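Local coordinates for protein Drep2 (Drosophila melanogaster, PDB 4D2K) that binds copies of itself, probably through higher-order assembly of its CIDE domain, and probably acts in apoptotic DNA fragmentation, at residues 10-16 with 71-77; 27-33 with 60-66. One frame throughout, in Å; residues are numbered along the deposited sequence.

Contact 1. Residues 10-16 with 71-77; sequences RPLKIWD and NNTVLLL
Trp15 lays its indole over Val74 where the first and last strands of the CIDE domain run side by side, the parallel central pair of a ubiquitin-like beta-grasp fold. Methyl CG1 of Val74 sits almost on the normal of the six-membered ring, 3.4 Å from its centroid, a CH-pi contact over one face; Arg22 adds a cation-pi contact to the same side chain. Val74 directs CG1 there by setting it anti to its backbone N (chi1 -173°), while its other methyl, CG2, meets CD of Lys13. Leu76 reaches Trp15 from further along, its CD2 3.7 Å from CB of the tryptophan.

Ile14, Leu75 and Leu77 point to the other side of the sheet, where CD1 of Ile14 bends over to within 3.9 Å of CB of Leu77. Between the two strands the backbones alternate as donor and acceptor: Leu75 N gives to Lys13 O, and Trp15 N to Leu75 O (2.9 Å). Nearer the N-terminal end of 10-16, Asn72 N reaches Pro11 O from well above the carbonyl plane. Lys13, extended beyond CG, passes the Asn72 amide, and one water bridges its NZ (2.6 Å from the water oxygen) to Asn72 O.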
loop_
_atom_site.group_PDB
_atom_site.type_symbol
_atom_site.label_atom_id
_atom_site.label_comp_id
_atom_site.label_asym_id
_atom_site.label_seq_id
_atom_site.Cartn_x
_atom_site.Cartn_y
_atom_site.Cartn_z
ATOM N N ARG A 10 11.510 -5.220 3.456
ATOM C CA ARG A 10 10.723 -6.401 3.092
ATOM C C ARG A 10 9.991 -6.100 1.782
ATOM O O ARG A 10 9.621 -4.952 1.538
ATOM C CB ARG A 10 9.729 -6.756 4.217
ATOM C CG ARG A 10 8.589 -5.745 4.366
ATOM C CD ARG A 10 7.807 -5.869 5.665
ATOM N NE ARG A 10 8.619 -5.489 6.825
ATOM C CZ ARG A 10 8.293 -5.757 8.087
ATOM N NH1 ARG A 10 7.164 -6.396 8.352
ATOM N NH2 ARG A 10 9.086 -5.375 9.079
ATOM N N PRO A 11 9.730 -7.126 0.964
ATOM C CA PRO A 11 8.962 -6.916 -0.270
ATOM C C PRO A 11 7.487 -6.856 0.060
ATOM O O PRO A 11 7.059 -7.594 0.947
ATOM C CB PRO A 11 9.277 -8.153 -1.108
ATOM C CG PRO A 11 9.638 -9.211 -0.094
ATOM C CD PRO A 11 10.256 -8.497 1.076
ATOM N N LEU A 12 6.746 -5.960 -0.597
ATOM C CA LEU A 12 5.291 -5.876 -0.485
ATOM C C LEU A 12 4.768 -5.578 -1.885
ATOM O O LEU A 12 5.523 -5.043 -2.713
ATOM C CB LEU A 12 4.868 -4.779 0.505
ATOM C CG LEU A 12 5.304 -4.968 1.967
ATOM C CD1 LEU A 12 4.978 -3.744 2.819
ATOM C CD2 LEU A 12 4.709 -6.242 2.554
ATOM N N LYS A 13 3.504 -5.919 -2.163
ATOM C CA LYS A 13 2.911 -5.625 -3.473
ATOM C C LYS A 13 1.903 -4.470 -3.344
ATOM O O LYS A 13 1.030 -4.482 -2.474
ATOM C CB LYS A 13 2.237 -6.874 -4.065
ATOM C CG LYS A 13 3.231 -8.011 -4.475
ATOM C CD LYS A 13 2.474 -9.342 -4.757
ATOM C CE LYS A 13 3.409 -10.494 -5.220
ATOM N NZ LYS A 13 2.681 -11.801 -5.436
ATOM N N ILE A 14 1.991 -3.489 -4.231
ATOM C CA ILE A 14 1.144 -2.327 -4.113
ATOM C C ILE A 14 0.436 -2.128 -5.444
ATOM O O ILE A 14 1.046 -1.932 -6.498
ATOM C CB ILE A 14 1.944 -1.063 -3.661
ATOM C CG1 ILE A 14 0.999 0.099 -3.358
ATOM C CG2 ILE A 14 2.955 -0.618 -4.703
ATOM C CD1 ILE A 14 0.311 0.003 -2.006
ATOM N N TRP A 15 -0.881 -2.285 -5.391
ATOM C CA TRP A 15 -1.704 -2.218 -6.580
ATOM C C TRP A 15 -2.653 -1.016 -6.481
ATOM O O TRP A 15 -3.032 -0.600 -5.374
ATOM C CB TRP A 15 -2.517 -3.503 -6.715
ATOM C CG TRP A 15 -1.729 -4.765 -6.865
ATOM C CD1 TRP A 15 -0.379 -4.892 -6.867
ATOM C CD2 TRP A 15 -2.257 -6.090 -7.002
ATOM N NE1 TRP A 15 -0.027 -6.209 -7.017
ATOM C CE2 TRP A 15 -1.164 -6.965 -7.100
ATOM C CE3 TRP A 15 -3.549 -6.620 -7.047
ATOM C CZ2 TRP A 15 -1.324 -8.355 -7.251
ATOM C CZ3 TRP A 15 -3.703 -8.005 -7.188
ATOM C CH2 TRP A 15 -2.600 -8.847 -7.286
ATOM N N ASP A 16 -3.142 -0.527 -7.620
ATOM C CA ASP A 16 -4.039 0.623 -7.557
ATOM C C ASP A 16 -5.418 0.108 -7.183
ATOM O O ASP A 16 -5.613 -1.111 -7.093
ATOM C CB ASP A 16 -4.038 1.422 -8.868
ATOM C CG ASP A 16 -4.574 0.643 -10.058
ATOM O OD1 ASP A 16 -5.415 -0.267 -9.923
ATOM O OD2 ASP A 16 -4.105 0.936 -11.164
ATOM N N ASN A 71 5.690 -10.870 4.024
ATOM C CA ASN A 71 6.328 -10.535 2.749
ATOM C C ASN A 71 5.364 -10.713 1.598
ATOM O O ASN A 71 4.657 -11.720 1.546
ATOM C CB ASN A 71 7.530 -11.432 2.467
ATOM C CG ASN A 71 8.733 -11.091 3.303
ATOM O OD1 ASN A 71 8.696 -10.199 4.147
ATOM N ND2 ASN A 71 9.833 -11.784 3.040
ATOM N N ASN A 72 5.356 -9.748 0.684
ATOM C CA ASN A 72 4.535 -9.804 -0.510
ATOM C C ASN A 72 3.027 -9.919 -0.255
ATOM O O ASN A 72 2.277 -10.398 -1.107
ATOM C CB ASN A 72 5.020 -10.936 -1.418
ATOM C CG ASN A 72 6.225 -10.522 -2.253
ATOM O OD1 ASN A 72 6.205 -9.463 -2.897
ATOM N ND2 ASN A 72 7.269 -11.346 -2.259
ATOM N N THR A 73 2.600 -9.450 0.913
ATOM C CA THR A 73 1.195 -9.120 1.133
ATOM C C THR A 73 0.769 -8.110 0.058
ATOM O O THR A 73 1.506 -7.150 -0.221
ATOM C CB THR A 73 0.949 -8.510 2.542
ATOM O OG1 THR A 73 1.278 -9.470 3.551
ATOM C CG2 THR A 73 -0.492 -8.081 2.710
ATOM N N VAL A 74 -0.385 -8.362 -0.562
ATOM C CA VAL A 74 -0.933 -7.464 -1.585
ATOM C C VAL A 74 -1.762 -6.345 -0.943
ATOM O O VAL A 74 -2.724 -6.609 -0.233
ATOM C CB VAL A 74 -1.816 -8.222 -2.598
ATOM C CG1 VAL A 74 -2.237 -7.285 -3.745
ATOM C CG2 VAL A 74 -1.087 -9.437 -3.134
ATOM N N LEU A 75 -1.358 -5.106 -1.188
ATOM C CA LEU A 75 -1.995 -3.907 -0.650
ATOM C C LEU A 75 -2.549 -3.050 -1.792
ATOM O O LEU A 75 -2.032 -3.093 -2.903
ATOM C CB LEU A 75 -0.998 -3.086 0.176
ATOM C CG LEU A 75 -0.333 -3.750 1.384
ATOM C CD1 LEU A 75 0.756 -2.849 1.994
ATOM C CD2 LEU A 75 -1.396 -4.112 2.428
ATOM N N LEU A 76 -3.617 -2.300 -1.539
ATOM C CA LEU A 76 -4.097 -1.334 -2.520
ATOM C C LEU A 76 -3.835 0.052 -1.974
ATOM O O LEU A 76 -4.024 0.328 -0.785
ATOM C CB LEU A 76 -5.596 -1.495 -2.823
ATOM C CG LEU A 76 -6.170 -2.855 -3.231
ATOM C CD1 LEU A 76 -7.622 -2.699 -3.655
ATOM C CD2 LEU A 76 -5.357 -3.522 -4.329
ATOM N N LEU A 77 -3.422 0.936 -2.862
ATOM C CA LEU A 77 -3.295 2.321 -2.508
ATOM C C LEU A 77 -4.564 3.002 -3.024
ATOM O O LEU A 77 -4.879 2.889 -4.190
ATOM C CB LEU A 77 -2.026 2.903 -3.124
ATOM C CG LEU A 77 -1.466 4.234 -2.649
ATOM C CD1 LEU A 77 0.011 4.276 -2.956
ATOM C CD2 LEU A 77 -2.159 5.348 -3.383
HETATM O O HOH W 1 1.997 -12.526 -3.027
#

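Contact 2. Residues 27-33 with 60-66; sequences VGTFEEL and IEDGEYF
With CG anti to the backbone N in both residues (chi1 174° in Phe30, 163° in Phe66), the two phenylalanines reach past each other, Phe30 from the first turn of helix 30-40 and Phe66 from the short helix 63-67, each ring covering the other segment's backbone. The rings do not stack; it is their stems that meet, CB of Phe30 lying 3.9 Å from CB of Phe66. The ring of Phe66 lies flat on the turn leading into helix 30-40: Phe30 N stands over its centre, 3.7 Å above the plane, and the carbonyl carbon of Thr29 lies nearer the rim on the same face. Around its edge, near the ring plane, come CD2 of Leu33 and CG2 of Val27.

Phe30 answers in kind on the turn before helix 63-67. Asp62 N is over the middle of its ring and the carbonyl carbon of Glu61 over the rim, while CE1 comes 3.3 Å from Ile60 O and also touches methyl CG2 of Ile60.

Both turns are shaped by N-caps. Thr29 OG1 accepts from Glu32 N at 3.1 Å, and Asp62 OD1 accepts from Tyr65 N in a nearly straight bond (171° at the hydrogen). Strand 10-16 of the ubiquitin-like domain also covers Phe66.

The two segments thus meet through apolar and ring-to-peptide contacts, while the two capping bonds, each local to its own segment, are consistent with well-held turns beneath the rings.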
loop_
_atom_site.group_PDB
_atom_site.type_symbol
_atom_site.label_atom_id
_atom_site.label_comp_id
_atom_site.label_asym_id
_atom_site.label_seq_id
_atom_site.Cartn_x
_atom_site.Cartn_y
_atom_site.Cartn_z
ATOM N N VAL A 27 10.424 -2.140 1.375
ATOM C CA VAL A 27 10.380 -1.066 2.369
ATOM C C VAL A 27 10.542 -1.585 3.796
ATOM O O VAL A 27 10.186 -2.734 4.102
ATOM C CB VAL A 27 9.052 -0.265 2.288
ATOM C CG1 VAL A 27 8.930 0.479 0.930
ATOM C CG2 VAL A 27 7.870 -1.193 2.507
ATOM N N GLY A 28 11.079 -0.728 4.667
ATOM C CA GLY A 28 11.284 -1.075 6.064
ATOM C C GLY A 28 10.238 -0.552 7.025
ATOM O O GLY A 28 10.080 -1.099 8.114
ATOM N N THR A 29 9.542 0.518 6.643
ATOM C CA THR A 29 8.593 1.201 7.532
ATOM C C THR A 29 7.291 1.593 6.823
ATOM O O THR A 29 7.246 1.725 5.590
ATOM C CB THR A 29 9.181 2.522 8.130
ATOM O OG1 THR A 29 9.384 3.445 7.058
ATOM C CG2 THR A 29 10.528 2.309 8.852
ATOM N N PHE A 30 6.248 1.828 7.614
ATOM C CA PHE A 30 4.970 2.265 7.065
ATOM C C PHE A 30 5.092 3.590 6.306
ATOM O O PHE A 30 4.516 3.756 5.225
ATOM C CB PHE A 30 3.928 2.376 8.175
ATOM C CG PHE A 30 2.629 2.961 7.709
ATOM C CD1 PHE A 30 1.778 2.243 6.886
ATOM C CD2 PHE A 30 2.268 4.245 8.094
ATOM C CE1 PHE A 30 0.600 2.797 6.448
ATOM C CE2 PHE A 30 1.091 4.809 7.661
ATOM C CZ PHE A 30 0.255 4.088 6.833
ATOM N N GLU A 31 5.939 4.482 6.799
ATOM C CA GLU A 31 6.055 5.795 6.192
ATOM C C GLU A 31 6.719 5.646 4.818
ATOM O O GLU A 31 6.303 6.248 3.807
ATOM C CB GLU A 31 6.883 6.716 7.105
ATOM C CG GLU A 31 6.241 7.100 8.476
ATOM C CD GLU A 31 6.119 5.952 9.505
ATOM O OE1 GLU A 31 7.038 5.100 9.629
ATOM O OE2 GLU A 31 5.084 5.914 10.210
ATOM N N GLU A 32 7.698 4.750 4.773
ATOM C CA GLU A 32 8.383 4.405 3.542
ATOM C C GLU A 32 7.423 3.643 2.617
ATOM O O GLU A 32 7.491 3.780 1.389
ATOM C CB GLU A 32 9.651 3.605 3.877
ATOM C CG GLU A 32 10.628 3.363 2.744
ATOM C CD GLU A 32 11.793 2.486 3.191
ATOM O OE1 GLU A 32 12.227 2.634 4.358
ATOM O OE2 GLU A 32 12.249 1.630 2.400
ATOM N N LEU A 33 6.521 2.851 3.196
ATOM C CA LEU A 33 5.485 2.224 2.380
ATOM C C LEU A 33 4.695 3.285 1.627
ATOM O O LEU A 33 4.499 3.151 0.421
ATOM C CB LEU A 33 4.549 1.352 3.226
ATOM C CG LEU A 33 3.291 0.890 2.479
ATOM C CD1 LEU A 33 3.643 0.099 1.236
ATOM C CD2 LEU A 33 2.465 0.014 3.392
ATOM N N ILE A 60 -4.514 0.034 6.800
ATOM C CA ILE A 60 -3.277 0.063 7.585
ATOM C C ILE A 60 -2.876 1.517 7.789
ATOM O O ILE A 60 -2.684 2.252 6.806
ATOM C CB ILE A 60 -2.110 -0.701 6.890
ATOM C CG1 ILE A 60 -2.459 -2.176 6.692
ATOM C CG2 ILE A 60 -0.834 -0.583 7.695
ATOM C CD1 ILE A 60 -3.071 -2.484 5.357
ATOM N N GLU A 61 -2.712 1.938 9.040
ATOM C CA GLU A 61 -2.429 3.353 9.322
ATOM C C GLU A 61 -1.265 3.606 10.248
ATOM O O GLU A 61 -1.148 4.703 10.787
ATOM C CB GLU A 61 -3.640 4.053 9.960
ATOM C CG GLU A 61 -4.969 3.892 9.255
ATOM C CD GLU A 61 -6.087 4.529 10.053
ATOM O OE1 GLU A 61 -5.987 5.733 10.371
ATOM O OE2 GLU A 61 -7.055 3.828 10.385
ATOM N N ASP A 62 -0.415 2.612 10.455
ATOM C CA ASP A 62 0.653 2.752 11.445
ATOM C C ASP A 62 1.687 1.628 11.349
ATOM O O ASP A 62 1.418 0.565 10.792
ATOM C CB ASP A 62 0.081 2.837 12.867
ATOM C CG ASP A 62 -0.923 1.723 13.172
ATOM O OD1 ASP A 62 -0.542 0.530 13.209
ATOM O OD2 ASP A 62 -2.102 2.054 13.437
ATOM N N GLY A 63 2.877 1.899 11.878
ATOM C CA GLY A 63 3.940 0.916 11.936
ATOM C C GLY A 63 3.604 -0.390 12.621
ATOM O O GLY A 63 4.155 -1.428 12.258
ATOM N N GLU A 64 2.740 -0.364 13.624
ATOM C CA GLU A 64 2.499 -1.598 14.378
ATOM C C GLU A 64 1.801 -2.667 13.498
ATOM O O GLU A 64 2.287 -3.822 13.307
ATOM C CB GLU A 64 1.656 -1.295 15.631
ATOM C CG GLU A 64 2.340 -0.374 16.671
ATOM C CD GLU A 64 2.234 1.118 16.320
ATOM O OE1 GLU A 64 1.147 1.561 15.873
ATOM O OE2 GLU A 64 3.250 1.837 16.456
ATOM N N TYR A 65 0.717 -2.249 12.860
ATOM C CA TYR A 65 -0.010 -3.186 12.029
ATOM C C TYR A 65 0.837 -3.512 10.810
ATOM O O TYR A 65 0.857 -4.641 10.358
ATOM C CB TYR A 65 -1.363 -2.631 11.595
ATOM C CG TYR A 65 -2.277 -3.731 11.111
ATOM C CD1 TYR A 65 -3.039 -4.477 12.019
ATOM C CD2 TYR A 65 -2.310 -4.098 9.770
ATOM C CE1 TYR A 65 -3.857 -5.525 11.598
ATOM C CE2 TYR A 65 -3.143 -5.141 9.330
ATOM C CZ TYR A 65 -3.909 -5.842 10.254
ATOM O OH TYR A 65 -4.695 -6.874 9.832
ATOM N N PHE A 66 1.535 -2.499 10.301
ATOM C CA PHE A 66 2.402 -2.659 9.151
ATOM C C PHE A 66 3.429 -3.754 9.417
ATOM O O PHE A 66 3.651 -4.626 8.574
ATOM C CB PHE A 66 3.108 -1.338 8.806
ATOM C CG PHE A 66 4.289 -1.524 7.901
ATOM C CD1 PHE A 66 4.131 -1.503 6.527
ATOM C CD2 PHE A 66 5.559 -1.762 8.428
ATOM C CE1 PHE A 66 5.215 -1.713 5.681
ATOM C CE2 PHE A 66 6.644 -1.982 7.597
ATOM C CZ PHE A 66 6.475 -1.957 6.214
#

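Contacts 1 and 2, whose centres lie 11 Å apart, show how a beta-grasp domain closes on itself: the sheet pairing of 10-16 with 71-77 encloses, along the chain, the meeting of 27-33 with 60-66. The face of the sheet that carries Leu12 and Leu75 is where they join. CD1 of Leu12 packs 3.5 Å from CE1 of Phe66, and Leu75 divides its methyls, CD1 lying 3.6 Å from CD2 of Leu33 and CD2 lying 3.7 Å from CD1 of Ile60. A probable hydrogen bond from Arg10 N to Val27 O (2.9 Å) ties the backbones. Trp15 and Val74 occupy the other face, so the helices 30-40 and 63-67 and the indole lie on opposite sides of the sheet.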